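Local atomic coordinates of tRNA (adenine(58)-N(1))-methyltransferase TrmI (Thermus thermophilus, PDB entry 2PWY), a protein that catalyses S-adenosyl-L-methionine-dependent methylation of adenosine 58 in tRNA to N(1)-methyladenosine and is required for growth at extreme temperatures. Residues A[109-114]-A[122-127]; A[99-104]-A[155-160]; A[86-91]-A[195-200]. All blocks are in the same frame, centred on the assembly; numbering follows the deposited sequence.

Interaction 1 (A[109-114]-A[122-127]). With SAH (S-adenosyl-L-homocysteine), chain E.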
# COMPACT_ATOMS: atom_id res chain seq x y z
N GLY A 109 2.82 19.85 -17.19
CA GLY A 109 2.77 19.59 -15.75
C GLY A 109 4.14 19.24 -15.21
O GLY A 109 4.66 19.91 -14.31
N LEU A 110 4.75 18.18 -15.76
CA LEU A 110 6.11 17.81 -15.35
C LEU A 110 7.09 18.95 -15.67
O LEU A 110 8.00 19.22 -14.89
CB LEU A 110 6.52 16.49 -16.02
CG LEU A 110 7.91 15.96 -15.64
CD1 LEU A 110 8.07 15.87 -14.13
CD2 LEU A 110 8.25 14.63 -16.36
N THR A 111 6.88 19.63 -16.80
CA THR A 111 7.72 20.77 -17.18
C THR A 111 7.84 21.78 -16.03
O THR A 111 8.94 22.25 -15.73
CB THR A 111 7.20 21.49 -18.44
OG1 THR A 111 6.94 20.52 -19.46
CG2 THR A 111 8.24 22.51 -18.92
N LEU A 112 6.71 22.09 -15.39
CA LEU A 112 6.71 23.04 -14.29
C LEU A 112 7.54 22.55 -13.09
O LEU A 112 8.30 23.33 -12.51
CB LEU A 112 5.27 23.37 -13.89
CG LEU A 112 4.56 24.33 -14.86
CD1 LEU A 112 3.06 24.28 -14.63
CD2 LEU A 112 5.10 25.79 -14.74
N PHE A 113 7.41 21.27 -12.76
CA PHE A 113 8.20 20.68 -11.67
C PHE A 113 9.70 20.75 -11.99
O PHE A 113 10.52 21.16 -11.16
CB PHE A 113 7.77 19.23 -11.41
CG PHE A 113 6.61 19.11 -10.46
CD1 PHE A 113 5.31 19.31 -10.91
CD2 PHE A 113 6.84 18.84 -9.11
CE1 PHE A 113 4.21 19.22 -10.01
CE2 PHE A 113 5.76 18.76 -8.21
CZ PHE A 113 4.46 18.95 -8.66
N LEU A 114 10.04 20.38 -13.22
CA LEU A 114 11.44 20.43 -13.69
C LEU A 114 12.01 21.86 -13.65
O LEU A 114 13.16 22.09 -13.23
CB LEU A 114 11.54 19.84 -15.11
CG LEU A 114 11.16 18.36 -15.31
CD1 LEU A 114 11.24 18.02 -16.80
CD2 LEU A 114 12.00 17.41 -14.46
N GLY A 122 19.25 27.40 -14.56
CA GLY A 122 19.17 26.08 -15.18
C GLY A 122 18.42 26.11 -16.50
O GLY A 122 18.11 27.18 -17.05
N LEU A 123 18.14 24.93 -17.03
CA LEU A 123 17.45 24.81 -18.31
C LEU A 123 16.62 23.55 -18.36
O LEU A 123 17.10 22.47 -18.00
CB LEU A 123 18.47 24.79 -19.46
CG LEU A 123 17.91 24.48 -20.85
CD1 LEU A 123 17.06 25.65 -21.39
CD2 LEU A 123 19.01 24.10 -21.82
N VAL A 124 15.38 23.69 -18.81
CA VAL A 124 14.55 22.55 -19.19
C VAL A 124 14.48 22.60 -20.73
O VAL A 124 13.94 23.54 -21.31
CB VAL A 124 13.12 22.62 -18.56
CG1 VAL A 124 12.28 21.38 -18.96
CG2 VAL A 124 13.19 22.77 -17.04
N GLU A 125 15.06 21.60 -21.38
CA GLU A 125 15.04 21.48 -22.83
C GLU A 125 13.93 20.49 -23.15
O GLU A 125 14.13 19.29 -23.03
CB GLU A 125 16.38 20.90 -23.28
CG GLU A 125 16.68 21.04 -24.74
CD GLU A 125 17.44 22.31 -25.01
OE1 GLU A 125 18.68 22.31 -24.87
OE2 GLU A 125 16.78 23.32 -25.32
N SER A 126 12.77 20.99 -23.57
CA SER A 126 11.58 20.16 -23.64
C SER A 126 11.11 19.94 -25.08
O SER A 126 11.02 20.90 -25.85
CB SER A 126 10.46 20.80 -22.80
OG SER A 126 9.38 19.90 -22.64
N TYR A 127 10.80 18.69 -25.42
CA TYR A 127 10.38 18.34 -26.79
C TYR A 127 8.97 17.82 -26.82
O TYR A 127 8.58 17.02 -25.97
CB TYR A 127 11.32 17.28 -27.41
CG TYR A 127 12.64 17.88 -27.78
CD1 TYR A 127 12.93 18.20 -29.10
CD2 TYR A 127 13.58 18.20 -26.80
CE1 TYR A 127 14.15 18.79 -29.45
CE2 TYR A 127 14.79 18.79 -27.14
CZ TYR A 127 15.06 19.09 -28.45
OH TYR A 127 16.26 19.68 -28.78
N SAH E . 4.48 14.88 -18.60
CA SAH E . 3.49 15.64 -19.43
CB SAH E . 2.53 14.68 -20.14
CG SAH E . 3.20 13.96 -21.31
SD SAH E . 1.95 13.06 -22.27
C SAH E . 2.74 16.60 -18.53
O SAH E . 2.92 16.57 -17.31
OXT SAH E . 1.96 17.43 -19.01
C5' SAH E . 3.10 12.41 -23.52
C4' SAH E . 3.40 13.44 -24.60
O4' SAH E . 4.57 13.04 -25.30
C3' SAH E . 2.32 13.62 -25.67
O3' SAH E . 2.00 15.00 -25.76
C2' SAH E . 2.95 13.09 -26.96
O2' SAH E . 2.58 13.82 -28.11
C1' SAH E . 4.42 13.31 -26.69
N9 SAH E . 5.38 12.40 -27.33
C8 SAH E . 5.32 11.04 -27.40
N7 SAH E . 6.46 10.61 -28.00
C5 SAH E . 7.26 11.67 -28.27
C6 SAH E . 8.51 11.78 -28.87
N6 SAH E . 9.18 10.69 -29.29
N1 SAH E . 9.06 13.05 -29.01
C2 SAH E . 8.38 14.16 -28.58
N3 SAH E . 7.13 14.04 -28.00
C4 SAH E . 6.59 12.81 -27.85
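V124 fits its two methyls against L114 and T111 of helix 109-114. This is the close-packed part of the contact. CG2 of V124 sits 3.7 Å from the backbone C of L114. V124 CG2 also lies 3.9 Å from L114 CB. V124 holds CG1 anti to its own nitrogen (chi1 -179°), which turns this second methyl between the two helix residues. V124 CG1 lies 4.1 Å from L114 CD1. On its other flank V124 CG1 is 4.2 Å from T111 CG2. The V124 and L114 side chains meet at about a right angle.

The contact is looser toward S126. T111 OG1 and S126 OG stand 4.1 Å apart and make no bond to each other. Both hydroxyls instead hydrogen-bond to E102 OE1, so one buried carboxylate oxygen ties the helix to the strand. S126 OG also bonds to T105 OG1.

The first turn of the helix faces the cofactor product. G109 N donates to OXT of S-adenosylhomocysteine at 3.1 Å. L110 N donates to O of the same ligand carboxylate at 2.9 Å. The positive end of the helix probably favours this carboxylate. A side chain on G109 would collide with it, consistent with a glycine-rich loop of Rossmann type.

The segments belong to the beta-alpha-beta unit of strand 99-103, helix 109-118 and strand 123-128. Here helix and strand run nearly antiparallel, at 159°. Strand 123-128 pairs with strand 99-103, while helices 66-72 and 82-91 cover F113.

Interaction 2 (A[99-104]-A[155-160]). With SAH (S-adenosyl-L-homocysteine), chain E.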
# COMPACT_ATOMS: atom_id res chain seq x y z
N ARG A 99 20.81 21.19 -16.24
CA ARG A 99 20.16 21.18 -17.55
C ARG A 99 19.48 19.82 -17.71
O ARG A 99 20.14 18.78 -17.65
CB ARG A 99 21.20 21.40 -18.64
CG ARG A 99 21.99 22.69 -18.45
CD ARG A 99 23.12 22.84 -19.47
NE ARG A 99 22.67 23.47 -20.72
CZ ARG A 99 22.52 22.82 -21.87
NH1 ARG A 99 22.78 21.52 -21.92
NH2 ARG A 99 22.12 23.46 -22.96
N VAL A 100 18.16 19.85 -17.88
CA VAL A 100 17.39 18.61 -17.96
C VAL A 100 16.65 18.51 -19.29
O VAL A 100 16.04 19.47 -19.75
CB VAL A 100 16.42 18.46 -16.74
CG1 VAL A 100 15.42 19.63 -16.66
CG2 VAL A 100 15.71 17.12 -16.77
N LEU A 101 16.72 17.33 -19.89
CA LEU A 101 16.05 17.04 -21.15
C LEU A 101 14.70 16.40 -20.84
O LEU A 101 14.62 15.50 -20.00
CB LEU A 101 16.90 16.08 -21.98
CG LEU A 101 16.44 15.76 -23.40
CD1 LEU A 101 16.48 16.99 -24.31
CD2 LEU A 101 17.31 14.60 -23.96
N GLU A 102 13.65 16.86 -21.53
CA GLU A 102 12.31 16.33 -21.31
C GLU A 102 11.59 15.99 -22.60
O GLU A 102 11.63 16.77 -23.56
CB GLU A 102 11.43 17.34 -20.54
CG GLU A 102 10.00 16.82 -20.32
CD GLU A 102 9.01 17.86 -19.79
OE1 GLU A 102 9.11 19.06 -20.14
OE2 GLU A 102 8.11 17.46 -19.01
N ALA A 103 10.91 14.85 -22.62
CA ALA A 103 9.90 14.58 -23.65
C ALA A 103 8.86 13.59 -23.10
O ALA A 103 9.23 12.72 -22.30
CB ALA A 103 10.56 14.01 -24.92
N GLY A 104 7.58 13.73 -23.46
CA GLY A 104 7.06 14.86 -24.25
C GLY A 104 6.52 15.96 -23.35
O GLY A 104 6.05 15.68 -22.24
N GLY A 155 8.73 18.88 -32.21
CA GLY A 155 9.38 17.78 -32.93
C GLY A 155 9.59 16.55 -32.07
O GLY A 155 9.39 16.58 -30.85
N LYS A 156 10.00 15.47 -32.72
CA LYS A 156 10.31 14.23 -32.02
C LYS A 156 11.69 14.32 -31.38
O LYS A 156 12.63 14.83 -32.00
CB LYS A 156 10.25 13.04 -32.99
CG LYS A 156 8.85 12.75 -33.51
CD LYS A 156 8.91 11.88 -34.77
CE LYS A 156 7.50 11.60 -35.33
NZ LYS A 156 6.70 12.86 -35.58
N LEU A 157 11.79 13.85 -30.15
CA LEU A 157 13.07 13.83 -29.46
C LEU A 157 14.11 13.04 -30.27
O LEU A 157 15.27 13.44 -30.32
CB LEU A 157 12.93 13.29 -28.03
CG LEU A 157 14.21 13.25 -27.17
CD1 LEU A 157 14.87 14.64 -27.09
CD2 LEU A 157 13.96 12.68 -25.78
N GLU A 158 13.68 11.95 -30.93
CA GLU A 158 14.57 11.12 -31.78
C GLU A 158 15.37 11.92 -32.79
O GLU A 158 16.42 11.47 -33.25
CB GLU A 158 13.76 10.12 -32.63
CG GLU A 158 13.04 9.06 -31.92
CD GLU A 158 11.63 9.45 -31.58
OE1 GLU A 158 11.42 10.54 -31.01
OE2 GLU A 158 10.72 8.64 -31.87
N GLU A 159 14.84 13.08 -33.17
CA GLU A 159 15.38 13.86 -34.29
C GLU A 159 16.08 15.13 -33.81
O GLU A 159 16.54 15.95 -34.62
CB GLU A 159 14.26 14.17 -35.29
CG GLU A 159 13.71 12.89 -35.92
CD GLU A 159 12.49 13.07 -36.79
OE1 GLU A 159 12.02 14.21 -36.97
OE2 GLU A 159 12.00 12.05 -37.31
N ALA A 160 16.19 15.27 -32.49
CA ALA A 160 16.74 16.49 -31.90
C ALA A 160 18.24 16.62 -32.14
O ALA A 160 18.96 15.63 -32.12
CB ALA A 160 16.47 16.52 -30.41
N SAH E . 4.48 14.88 -18.60
CA SAH E . 3.49 15.64 -19.43
CB SAH E . 2.53 14.68 -20.14
CG SAH E . 3.20 13.96 -21.31
SD SAH E . 1.95 13.06 -22.27
C SAH E . 2.74 16.60 -18.53
O SAH E . 2.92 16.57 -17.31
OXT SAH E . 1.96 17.43 -19.01
C5' SAH E . 3.10 12.41 -23.52
C4' SAH E . 3.40 13.44 -24.60
O4' SAH E . 4.57 13.04 -25.30
C3' SAH E . 2.32 13.62 -25.67
O3' SAH E . 2.00 15.00 -25.76
C2' SAH E . 2.95 13.09 -26.96
O2' SAH E . 2.58 13.82 -28.11
C1' SAH E . 4.42 13.31 -26.69
N9 SAH E . 5.38 12.40 -27.33
C8 SAH E . 5.32 11.04 -27.40
N7 SAH E . 6.46 10.61 -28.00
C5 SAH E . 7.26 11.67 -28.27
C6 SAH E . 8.51 11.78 -28.87
N6 SAH E . 9.18 10.69 -29.29
N1 SAH E . 9.06 13.05 -29.01
C2 SAH E . 8.38 14.16 -28.58
N3 SAH E . 7.13 14.04 -28.00
C4 SAH E . 6.59 12.81 -27.85
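L157 touches L101 and A103 through aliphatic groups, so the flat groups here are the adenine of S-adenosylhomocysteine and the E158 carboxylate. The adenine is gripped at its Watson-Crick edge. L157 N donates to adenine N1 at 3.1 Å, nearly straight at 167°. Adenine N6 donates to E158 OE1 at 2.8 Å. K156 CA comes in from one side of the ring plane, 3.5 Å from adenine N1. A103 CB stands on the opposite side of that plane. The E158 chain bends at chi2 (92°), which swings its carboxylate to the amino group. With an alanine at E158, adenine N6 would probably lose this acceptor, and that side of the base would be held less firmly.

The fold is the class I methyltransferase Rossmann type. Strand 99-103 is the middle one of the five parallel strands and leads into the glycine-rich loop at G104, which follows a cis peptide. G104 CA lies 3.3 Å from the ribose O4', where a side chain would clash.

Beyond N1, L157 turns its methyls to the strand. L157 CD1 meets L101 CD2 tip to tip at 4.0 Å. L157 CD2 rests 3.8 Å from A103 CB. Y127 and L172, on the flanking strands, also touch L157.

Interaction 3 (A[86-91]-A[195-200]); sequences SAMVTL and VAYLPN
M88 reaches from helix 86-91 over the strand and touches both V195 and Y197. M88 CG lies 4.0 Å from V195 CG1. The thioether bends at chi3 (77°), which carries M88 CE to 3.5 Å from the V195 carbonyl O. M88 SD stands 4.1 Å from Y197 CB, and the two side chains meet at about a right angle. M88 SD is 5.4 Å from the centroid of the Y197 ring and 57° off its normal. This is an oblique Met-aromatic contact.

One turn on, L91 uses its CB: L91 CB lies 3.9 Å from V195 CG2. V195 therefore has one methyl on each helix residue. Its CG1 is anti to the backbone N (chi1 -179°), which points that methyl at M88 and leaves CG2 for L91.

The contact joins a helix to a sheet strand in the Rossmann-type catalytic domain. Helix 82-91 lies against strand 192-198 and runs nearly antiparallel to it, with the axes of the two segments 9.3 Å apart. Strand 192-198 ends the parallel part of the sheet. Its backbone pairs with V170 and L172 on one side and with V250 and F248 on the other.

In the second shell, L249 of the antiparallel neighbour strand touches M88, L91 and Y197, while L222 and R220 touch L91. The side chain of Y197 comes within about 3 Å of that of D173 at the nearest atoms, and D173 hydrogen-bonds the bound S-adenosylhomocysteine. Farther out, S86 OG is hydrogen-bonded to T90 OG1 of a second subunit, and T90 OG1 to S86 OG of that subunit.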
# COMPACT_ATOMS: atom_id res chain seq x y z
N SER A 86 6.96 15.05 -8.43
CA SER A 86 7.76 15.28 -7.22
C SER A 86 8.86 14.22 -7.06
O SER A 86 10.05 14.56 -6.86
CB SER A 86 6.82 15.26 -6.00
OG SER A 86 7.53 15.47 -4.80
N ALA A 87 8.49 12.94 -7.16
CA ALA A 87 9.46 11.85 -7.06
C ALA A 87 10.47 11.87 -8.20
O ALA A 87 11.66 11.63 -7.98
CB ALA A 87 8.75 10.50 -6.99
N MET A 88 10.00 12.18 -9.41
CA MET A 88 10.91 12.21 -10.56
C MET A 88 12.03 13.23 -10.40
O MET A 88 13.17 12.96 -10.74
CB MET A 88 10.16 12.44 -11.86
CG MET A 88 9.33 11.25 -12.26
SD MET A 88 8.37 11.56 -13.75
CE MET A 88 9.67 11.39 -14.98
N VAL A 89 11.70 14.40 -9.86
CA VAL A 89 12.72 15.42 -9.63
C VAL A 89 13.79 14.94 -8.65
O VAL A 89 14.98 15.19 -8.85
CB VAL A 89 12.07 16.73 -9.17
CG1 VAL A 89 13.14 17.72 -8.68
CG2 VAL A 89 11.26 17.33 -10.33
N THR A 90 13.37 14.22 -7.61
CA THR A 90 14.31 13.67 -6.64
C THR A 90 15.13 12.53 -7.24
O THR A 90 16.34 12.44 -7.03
CB THR A 90 13.58 13.20 -5.36
OG1 THR A 90 12.95 14.34 -4.76
CG2 THR A 90 14.60 12.62 -4.35
N LEU A 91 14.47 11.64 -7.98
CA LEU A 91 15.18 10.53 -8.62
C LEU A 91 16.18 11.00 -9.67
O LEU A 91 17.23 10.39 -9.86
CB LEU A 91 14.20 9.54 -9.22
CG LEU A 91 13.31 8.81 -8.20
CD1 LEU A 91 12.23 8.04 -8.95
CD2 LEU A 91 14.15 7.87 -7.34
N VAL A 195 14.86 9.04 -16.08
CA VAL A 195 13.70 8.52 -15.34
C VAL A 195 12.48 8.60 -16.23
O VAL A 195 12.14 9.69 -16.74
CB VAL A 195 13.43 9.27 -14.01
CG1 VAL A 195 12.22 8.63 -13.31
CG2 VAL A 195 14.67 9.22 -13.09
N ALA A 196 11.84 7.45 -16.44
CA ALA A 196 10.65 7.34 -17.29
C ALA A 196 9.41 7.00 -16.48
O ALA A 196 9.46 6.19 -15.55
CB ALA A 196 10.84 6.29 -18.37
N TYR A 197 8.30 7.61 -16.88
CA TYR A 197 6.98 7.43 -16.27
C TYR A 197 6.15 6.55 -17.21
O TYR A 197 5.98 6.89 -18.38
CB TYR A 197 6.39 8.83 -16.12
CG TYR A 197 4.99 9.02 -15.58
CD1 TYR A 197 4.76 9.18 -14.21
CD2 TYR A 197 3.91 9.16 -16.45
CE1 TYR A 197 3.46 9.43 -13.72
CE2 TYR A 197 2.61 9.40 -15.97
CZ TYR A 197 2.40 9.55 -14.61
OH TYR A 197 1.13 9.80 -14.13
N LEU A 198 5.68 5.41 -16.71
CA LEU A 198 4.97 4.44 -17.55
C LEU A 198 3.80 3.79 -16.82
O LEU A 198 3.99 3.21 -15.74
CB LEU A 198 5.94 3.34 -17.99
CG LEU A 198 6.99 3.71 -19.03
CD1 LEU A 198 8.04 2.59 -19.13
CD2 LEU A 198 6.35 4.02 -20.39
N PRO A 199 2.59 3.88 -17.38
CA PRO A 199 1.43 3.33 -16.67
C PRO A 199 1.42 1.80 -16.50
O PRO A 199 0.96 1.31 -15.45
CB PRO A 199 0.23 3.77 -17.52
CG PRO A 199 0.75 4.84 -18.42
CD PRO A 199 2.20 4.53 -18.65
N ASN A 200 1.90 1.07 -17.50
CA ASN A 200 1.74 -0.38 -17.55
C ASN A 200 3.03 -1.12 -17.23
O ASN A 200 4.11 -0.74 -17.70
CB ASN A 200 1.24 -0.83 -18.94
CG ASN A 200 -0.17 -0.37 -19.22
OD1 ASN A 200 -1.13 -0.94 -18.69
ND2 ASN A 200 -0.32 0.65 -20.05

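Overall arrangement
All three interactions are buried and reach the same mixed sheet of the catalytic domain. Interactions 1 and 2 hold neighbouring strands, 123-128 and 99-103, and both touch S-adenosylhomocysteine. Interaction 1 meets its carboxylate end with backbone amides, interaction 2 its adenine end with an amide and a carboxylate. E102 of interaction 2 carries the polar link between them. Interaction 3 lies farther along the sheet and does not touch interaction 2. It touches no ligand atom; it adds a Met-aromatic contact to apolar packing, whereas interactions 1 and 2 bind the ligand by hydrogen bonds. It meets interaction 1 where L110 CD2 packs on M88 CE at 3.8 Å. Helix 82-91 also packs on a second subunit.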